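Local coordinates for uncharacterized protein (Bacteroides ovatus CL02T12C04, PDB 6PTM) that probably hydrolyses carrageenan chains from their ends, as an exo-carrageenase of glycoside hydrolase family 42, at residues A[73-76]-A[77-81]; A[537-540]-A[541-544]; A[242-245]-A[246-249]; A[318-321]-A[322-326]. All coordinates share one frame; numbering follows the deposited sequence. Where two conformers were deposited one is given.

Contact 1: A[73-76]-A[77-81]; sequences TALR and TAEIF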
# COMPACT_ATOMS: atom_id res chain seq x y z
N THR A 73 19.54 13.36 11.78
CA THR A 73 18.07 13.21 11.60
C THR A 73 17.43 13.19 12.98
O THR A 73 16.42 13.89 13.19
CB THR A 73 17.72 11.98 10.76
OG1 THR A 73 18.31 12.16 9.47
CG2 THR A 73 16.23 11.77 10.66
N ALA A 74 17.96 12.38 13.90
CA ALA A 74 17.47 12.28 15.29
C ALA A 74 17.59 13.64 16.00
O ALA A 74 16.64 14.04 16.73
CB ALA A 74 18.23 11.20 16.04
N LEU A 75 18.75 14.29 15.87
CA LEU A 75 19.01 15.62 16.50
C LEU A 75 17.95 16.61 15.98
O LEU A 75 17.37 17.34 16.79
CB LEU A 75 20.41 16.11 16.13
CG LEU A 75 20.79 17.46 16.75
CD1 LEU A 75 20.90 17.32 18.26
CD2 LEU A 75 22.11 17.97 16.22
N ARG A 76 17.73 16.67 14.67
CA ARG A 76 16.74 17.60 14.09
C ARG A 76 15.35 17.27 14.62
O ARG A 76 14.58 18.20 14.95
CB ARG A 76 16.78 17.60 12.56
CG ARG A 76 15.76 18.54 11.94
CD ARG A 76 15.89 19.98 12.41
NE ARG A 76 17.23 20.51 12.13
CZ ARG A 76 17.67 20.88 10.93
NH1 ARG A 76 16.91 20.79 9.85
NH2 ARG A 76 18.90 21.35 10.81
N THR A 77 15.01 15.99 14.69
CA THR A 77 13.70 15.59 15.24
C THR A 77 13.57 16.16 16.65
O THR A 77 12.48 16.65 17.03
CB THR A 77 13.52 14.08 15.24
OG1 THR A 77 13.71 13.55 13.92
CG2 THR A 77 12.14 13.73 15.74
N ALA A 78 14.62 16.02 17.44
CA ALA A 78 14.63 16.43 18.85
C ALA A 78 14.44 17.94 18.90
O ALA A 78 13.53 18.41 19.63
CB ALA A 78 15.90 15.96 19.50
N GLU A 79 15.20 18.69 18.09
CA GLU A 79 15.12 20.18 18.05
C GLU A 79 13.70 20.59 17.73
O GLU A 79 13.20 21.48 18.38
CB GLU A 79 16.07 20.77 17.01
CG GLU A 79 17.51 20.59 17.41
CD GLU A 79 18.45 20.89 16.27
OE1 GLU A 79 18.01 20.94 15.14
OE2 GLU A 79 19.63 20.99 16.54
N ILE A 80 13.04 19.90 16.79
CA ILE A 80 11.66 20.26 16.37
C ILE A 80 10.70 19.99 17.53
O ILE A 80 9.87 20.85 17.82
CB ILE A 80 11.25 19.51 15.09
CG1 ILE A 80 12.05 20.05 13.88
CG2 ILE A 80 9.75 19.62 14.86
CD1 ILE A 80 11.86 19.24 12.62
N PHE A 81 10.81 18.83 18.16
CA PHE A 81 9.80 18.38 19.16
C PHE A 81 10.03 19.09 20.48
O PHE A 81 9.12 19.04 21.31
CB PHE A 81 9.77 16.87 19.32
CG PHE A 81 8.81 16.23 18.35
CD1 PHE A 81 9.21 15.88 17.07
CD2 PHE A 81 7.48 16.04 18.71
CE1 PHE A 81 8.31 15.29 16.19
CE2 PHE A 81 6.59 15.46 17.83
CZ PHE A 81 7.00 15.10 16.57
O HOH W 1 20.08 20.29 13.53
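Arg76 and Glu79 meet one turn apart on helix 69-90 in an i to i+3 salt bridge. NE of Arg76 donates to OE1 of Glu79 over 3.1 Å, entering nearly in line with the C-O bond, and the guanidinium and carboxylate planes lie only 12° apart. A water ties the same pair a second time: it accepts from NH2 of Arg76 and donates to OE1 of Glu79 at 2.7 Å. With CG anti to the backbone N, Arg76 sets this carbon 4.0 Å from CD1 of Ile80; bends at chi2 (56°) and chi3 (58°) then bring NE round to Glu79. The other carboxylate oxygen, OE2, lies 3.7 Å from CG of Leu75 and forms a salt bridge with Arg55 of helix 44-63, while NH1 of Arg76 is taken by Glu186 and by the carbonyl of Glu183. On another side of the helix the O of Thr73 is gripped twice by Thr77, through N and through OG1 (2.8 Å), from opposite faces of the carbonyl plane; OG1 also bonds His188. The alternation of acids and arginines, Arg55 to Glu79 to Arg76 to Glu186, implies a charge-balanced chain that links two N-terminal helices to the 183-188 region and probably keeps both acids ionised.

Contact 2: A[537-540]-A[541-544]; sequences VNEV and HATM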
# COMPACT_ATOMS: atom_id res chain seq x y z
N VAL A 537 8.46 9.56 14.42
CA VAL A 537 8.86 10.45 13.29
C VAL A 537 10.31 10.11 12.91
O VAL A 537 10.61 9.94 11.71
CB VAL A 537 8.66 11.92 13.69
CG1 VAL A 537 9.34 12.88 12.74
CG2 VAL A 537 7.19 12.23 13.76
N ASN A 538 11.20 10.02 13.88
CA ASN A 538 12.64 9.76 13.61
C ASN A 538 12.77 8.35 13.01
O ASN A 538 13.54 8.21 12.05
CB ASN A 538 13.51 9.97 14.84
CG ASN A 538 14.93 9.53 14.59
OD1 ASN A 538 15.66 10.13 13.77
ND2 ASN A 538 15.31 8.45 15.24
N GLU A 539 12.07 7.34 13.53
CA GLU A 539 12.38 5.94 13.15
C GLU A 539 11.99 5.69 11.69
O GLU A 539 12.67 4.85 11.04
CB GLU A 539 11.67 4.95 14.04
CG GLU A 539 12.27 3.58 13.93
CD GLU A 539 13.67 3.46 14.49
OE1 GLU A 539 14.09 4.38 15.23
OE2 GLU A 539 14.32 2.43 14.21
N VAL A 540 10.98 6.37 11.16
CA VAL A 540 10.65 6.22 9.71
C VAL A 540 11.89 6.58 8.89
O VAL A 540 12.28 5.80 8.03
CB VAL A 540 9.43 7.04 9.25
CG1 VAL A 540 9.24 6.87 7.76
CG2 VAL A 540 8.16 6.63 9.99
N HIS A 541 12.51 7.73 9.17
CA HIS A 541 13.69 8.21 8.40
C HIS A 541 14.91 7.33 8.66
O HIS A 541 15.67 7.09 7.71
CB HIS A 541 13.92 9.69 8.69
CG HIS A 541 12.76 10.49 8.26
ND1 HIS A 541 12.46 10.63 6.92
CD2 HIS A 541 11.79 11.11 8.95
CE1 HIS A 541 11.35 11.33 6.81
NE2 HIS A 541 10.90 11.63 8.04
N ALA A 542 15.10 6.86 9.89
CA ALA A 542 16.17 5.90 10.23
C ALA A 542 15.97 4.61 9.44
O ALA A 542 16.95 4.03 8.97
CB ALA A 542 16.22 5.66 11.72
N THR A 543 14.74 4.13 9.32
CA THR A 543 14.46 2.93 8.49
C THR A 543 14.85 3.19 7.02
O THR A 543 15.55 2.37 6.42
CB THR A 543 13.02 2.47 8.72
OG1 THR A 543 12.82 2.30 10.13
CG2 THR A 543 12.75 1.18 8.00
N MET A 544 14.46 4.32 6.44
CA MET A 544 14.85 4.65 5.04
C MET A 544 16.38 4.62 4.93
O MET A 544 16.93 4.08 3.92
CB MET A 544 14.29 6.02 4.63
CG MET A 544 12.77 6.08 4.61
SD MET A 544 12.03 4.89 3.45
CE MET A 544 10.92 3.99 4.53
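Val540 and His541, the residues most enclosed by this turn of helix 534-549, make their contacts chiefly with backbone atoms. The ring of His541 reaches back one turn, so that its CD2 lies 3.2 Å from O of Val537; the approach is oblique to the ring. A chi1 of -62°, which sets CG beside the backbone N, swings the imidazole toward that carbonyl and leaves NE2 to hydrogen-bond NE1 of Trp175 on strand 168-175. The rings of Trp175 and His188 pack against the same imidazole.

Val540 sends its own carbonyl forward to N of Met544 (3.1 Å), and CG of Met544 settles 3.5 Å from that oxygen. The side chain of Val540 packs on Ala173 and Trp175 of strand 168-175, with Tyr493 of helix 486-498 also touching it. Ala542, whose N bonds O of Asn538 at 3.0 Å in the carbonyl plane, lays its CB against Arg490. One residue on, Thr543 holds O of Glu539 with both N (2.8 Å) and OG1 (2.7 Å), the two donors coming from opposite faces of the carbonyl plane.

The buried Glu539 carboxylate is paired with Arg490, and the Thr543 hydroxyl is satisfied within the helix. Because NE1 of tryptophan can only donate, NE2 of His541 probably accepts, consistent with a neutral imidazole carrying its proton on ND1.

Contact 3: A[242-245]-A[246-249]; sequences DPTV and KDGP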
# COMPACT_ATOMS: atom_id res chain seq x y z
N ASP A 242 -26.51 22.65 -14.75
CA ASP A 242 -27.20 21.34 -14.89
C ASP A 242 -27.04 20.58 -13.58
O ASP A 242 -26.07 19.82 -13.41
CB ASP A 242 -26.70 20.53 -16.08
CG ASP A 242 -27.53 19.28 -16.30
OD1 ASP A 242 -28.36 19.00 -15.46
OD2 ASP A 242 -27.33 18.59 -17.28
N PRO A 243 -27.99 20.75 -12.64
CA PRO A 243 -27.91 20.12 -11.33
C PRO A 243 -27.78 18.59 -11.42
O PRO A 243 -27.34 18.03 -10.45
CB PRO A 243 -29.22 20.53 -10.64
CG PRO A 243 -29.64 21.82 -11.34
CD PRO A 243 -29.15 21.67 -12.75
N THR A 244 -28.09 17.97 -12.56
CA THR A 244 -28.01 16.49 -12.63
C THR A 244 -26.54 16.08 -12.52
O THR A 244 -26.24 14.92 -12.23
CB THR A 244 -28.73 15.92 -13.85
OG1 THR A 244 -28.06 16.33 -15.04
CG2 THR A 244 -30.21 16.28 -13.86
N VAL A 245 -25.64 17.03 -12.74
CA VAL A 245 -24.18 16.77 -12.70
C VAL A 245 -23.77 16.27 -11.30
O VAL A 245 -22.72 15.62 -11.21
CB VAL A 245 -23.40 18.01 -13.19
CG1 VAL A 245 -23.29 19.10 -12.12
CG2 VAL A 245 -22.05 17.58 -13.73
N LYS A 246 -24.60 16.48 -10.27
CA LYS A 246 -24.32 16.09 -8.86
C LYS A 246 -24.83 14.67 -8.58
O LYS A 246 -24.44 14.10 -7.55
CB LYS A 246 -24.97 17.06 -7.87
CG LYS A 246 -24.49 18.48 -8.00
CD LYS A 246 -23.03 18.66 -7.57
CE LYS A 246 -22.75 18.33 -6.12
NZ LYS A 246 -21.30 18.51 -5.84
N ASP A 247 -25.60 14.08 -9.50
CA ASP A 247 -26.23 12.75 -9.22
C ASP A 247 -25.16 11.65 -9.33
O ASP A 247 -24.13 11.90 -9.99
CB ASP A 247 -27.40 12.45 -10.16
CG ASP A 247 -28.54 13.46 -10.09
OD1 ASP A 247 -28.71 14.09 -9.05
OD2 ASP A 247 -29.24 13.60 -11.09
N GLY A 248 -25.39 10.51 -8.68
CA GLY A 248 -24.54 9.32 -8.76
C GLY A 248 -23.09 9.65 -8.45
O GLY A 248 -22.21 9.29 -9.20
N PRO A 249 -22.81 10.32 -7.31
CA PRO A 249 -21.44 10.57 -6.89
C PRO A 249 -20.79 9.26 -6.43
O PRO A 249 -21.49 8.27 -6.19
CB PRO A 249 -21.64 11.53 -5.72
CG PRO A 249 -22.91 11.03 -5.10
CD PRO A 249 -23.78 10.80 -6.31
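Residues 243-246 wind into a single 3-10 turn, closed by i to i+3 bonds from N of Lys246 to O of Pro243 (3.2 Å) and from N of Asp247 to O of Thr244 (2.9 Å). In both, the donor stands well above the carbonyl plane, 57° out of it for Asp247. Ahead of them, N of Val245 bonds O of Asp242.

The side chains of Thr244 and Asp247 meet obliquely: OD2 of Asp247 comes to 3.6 Å from CB of Thr244, a van der Waals touch. Thr244 turns its hydroxyl the other way. With chi1 at 66°, OG1 sits between the backbone N and the carbonyl carbon and reaches OD1 of Asp242 at 2.7 Å. N of Thr244 also bonds this OD1, at 3.1 Å, making an Asx turn; both donors arrive from the same face of the carboxylate plane. The aliphatic part of Lys246 leans on the turn, its CB 3.6 Å from O of Pro243.

Asp242 is the first residue beyond helix 236-241, and its OD2 is bonded by His260. Val245 packs on Phe234 and His260 and pairs its backbone with Asp257, while NZ of Lys246 bonds O of Met255. The turn thus leads off from helix 236-241 and lies against the stretch just before helix 261-278.

Contact 4: A[318-321]-A[322-326]; sequences KWLK and NKHGN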
# COMPACT_ATOMS: atom_id res chain seq x y z
N LYS A 318 -25.40 0.01 -22.42
CA LYS A 318 -24.33 -0.20 -23.42
C LYS A 318 -23.40 -1.34 -22.99
O LYS A 318 -23.08 -2.22 -23.81
CB LYS A 318 -23.59 1.12 -23.62
CG LYS A 318 -24.40 2.14 -24.40
CD LYS A 318 -23.76 3.54 -24.45
CE LYS A 318 -24.65 4.56 -25.12
NZ LYS A 318 -23.97 5.87 -25.18
N TRP A 319 -22.97 -1.35 -21.74
CA TRP A 319 -22.10 -2.44 -21.21
C TRP A 319 -22.85 -3.78 -21.32
O TRP A 319 -22.24 -4.78 -21.74
CB TRP A 319 -21.73 -2.11 -19.75
CG TRP A 319 -20.83 -3.10 -19.11
CD1 TRP A 319 -19.48 -2.96 -18.94
CD2 TRP A 319 -21.19 -4.35 -18.51
NE1 TRP A 319 -18.98 -4.04 -18.29
CE2 TRP A 319 -20.00 -4.92 -18.03
CE3 TRP A 319 -22.40 -5.04 -18.32
CZ2 TRP A 319 -19.98 -6.17 -17.41
CZ3 TRP A 319 -22.37 -6.27 -17.70
CH2 TRP A 319 -21.18 -6.82 -17.24
N LEU A 320 -24.14 -3.81 -20.98
CA LEU A 320 -24.95 -5.07 -21.01
C LEU A 320 -25.05 -5.59 -22.47
O LEU A 320 -24.96 -6.82 -22.72
CB LEU A 320 -26.33 -4.81 -20.41
CG LEU A 320 -26.35 -4.59 -18.90
CD1 LEU A 320 -27.62 -3.88 -18.45
CD2 LEU A 320 -26.11 -5.90 -18.18
N LYS A 321 -25.22 -4.68 -23.41
CA LYS A 321 -25.26 -5.03 -24.85
C LYS A 321 -23.94 -5.69 -25.28
O LYS A 321 -23.97 -6.71 -26.00
CB LYS A 321 -25.55 -3.81 -25.72
CG LYS A 321 -25.68 -4.13 -27.21
CD LYS A 321 -26.04 -2.92 -28.00
CE LYS A 321 -26.57 -3.30 -29.35
NZ LYS A 321 -26.88 -2.07 -30.10
N ASN A 322 -22.82 -5.10 -24.88
CA ASN A 322 -21.49 -5.69 -25.16
C ASN A 322 -21.35 -7.02 -24.42
O ASN A 322 -20.87 -7.94 -25.04
CB ASN A 322 -20.35 -4.76 -24.78
CG ASN A 322 -19.01 -5.39 -25.08
OD1 ASN A 322 -18.66 -5.53 -26.24
ND2 ASN A 322 -18.29 -5.79 -24.04
N LYS A 323 -21.75 -7.12 -23.14
CA LYS A 323 -21.57 -8.37 -22.36
C LYS A 323 -22.42 -9.47 -22.99
O LYS A 323 -21.92 -10.59 -23.16
CB LYS A 323 -21.96 -8.18 -20.90
CG LYS A 323 -21.81 -9.41 -19.99
CD LYS A 323 -20.39 -9.94 -19.90
CE LYS A 323 -20.24 -11.37 -19.39
NZ LYS A 323 -20.29 -11.42 -17.92
N HIS A 324 -23.70 -9.21 -23.27
CA HIS A 324 -24.68 -10.29 -23.53
C HIS A 324 -24.94 -10.49 -25.03
O HIS A 324 -25.44 -11.56 -25.40
CB HIS A 324 -25.99 -10.02 -22.76
CG HIS A 324 -25.85 -10.12 -21.28
ND1 HIS A 324 -25.54 -11.32 -20.64
CD2 HIS A 324 -25.94 -9.17 -20.33
CE1 HIS A 324 -25.46 -11.09 -19.35
NE2 HIS A 324 -25.68 -9.78 -19.12
N GLY A 325 -24.68 -9.48 -25.86
CA GLY A 325 -24.83 -9.56 -27.33
C GLY A 325 -26.27 -9.34 -27.77
O GLY A 325 -26.51 -8.44 -28.54
N ASN A 326 -27.20 -10.15 -27.27
CA ASN A 326 -28.64 -10.03 -27.62
C ASN A 326 -29.45 -9.99 -26.33
O ASN A 326 -29.05 -10.62 -25.29
CB ASN A 326 -29.07 -11.12 -28.61
CG ASN A 326 -29.03 -12.51 -28.01
OD1 ASN A 326 -29.76 -12.80 -27.07
ND2 ASN A 326 -28.22 -13.39 -28.57
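With chi1 near 180° in both residues, Trp319 and Lys323 throw their side chains the same way from successive turns of helix 310-324 and lie side by side. This is an i to i+4 CH-pi contact on an alpha-helix. CB of Lys323 stands over one face of the indole, 4.1 Å from the centroid of the six-membered ring and displaced toward its rim, close to CZ3. CG of Lys323 continues along the same ring and reaches 3.8 Å from CH2 of Trp319. The contact thus uses the aliphatic base of the lysine side chain, whereas its ammonium end goes on to a salt bridge with Glu652 and a hydrogen bond with the hydroxyl of Tyr653. The indole is held in turn by Asp369, which accepts from NE1, and by Phe366, which meets it edge-to-face; both belong to helix 358-385.

Leu320 and His324 repeat the i to i+4 spacing one residue later. CD2 of Leu320 lies in the plane of the imidazole, at its edge, 3.9 Å from CD2 of His324. A hydrogen bond between NE2 of His324 and Asp362 ties this pair to helix 358-385 as well, and Leu330 of helix 327-334 packs on both residues.

The helix finishes here. Gly325 leaves helical geometry with a phi of 82°, and Asn326 occupies the N-cap position of helix 327-334. The closing bond runs from N of Gly325 to O of Lys321 at 2.9 Å, with the N standing 37° out of the carbonyl plane.

How the contacts relate
Contacts 1 and 2 are buried and touch each other: helices 69-90 and 534-549 pack where OD1 of Asn538 comes 3.2 Å from CA of Ala74. Both use a threonine that grips the carbonyl four residues back, but contact 1 adds an ion pair and contact 2 a histidine. Contact 3, on the surface, is a 3-10 turn closed by backbone bonds and opened by an aspartate's Asx turn, with little side-chain packing across it. Contact 4 is partly buried, pairing a tryptophan and a lysine at the end of a helix. Contacts 3 and 4 lie on the same side of the chain's centre, about 15 Å apart at their nearest atoms, whereas contacts 1 and 4 lie on opposite sides of it, their centres about 61 Å apart.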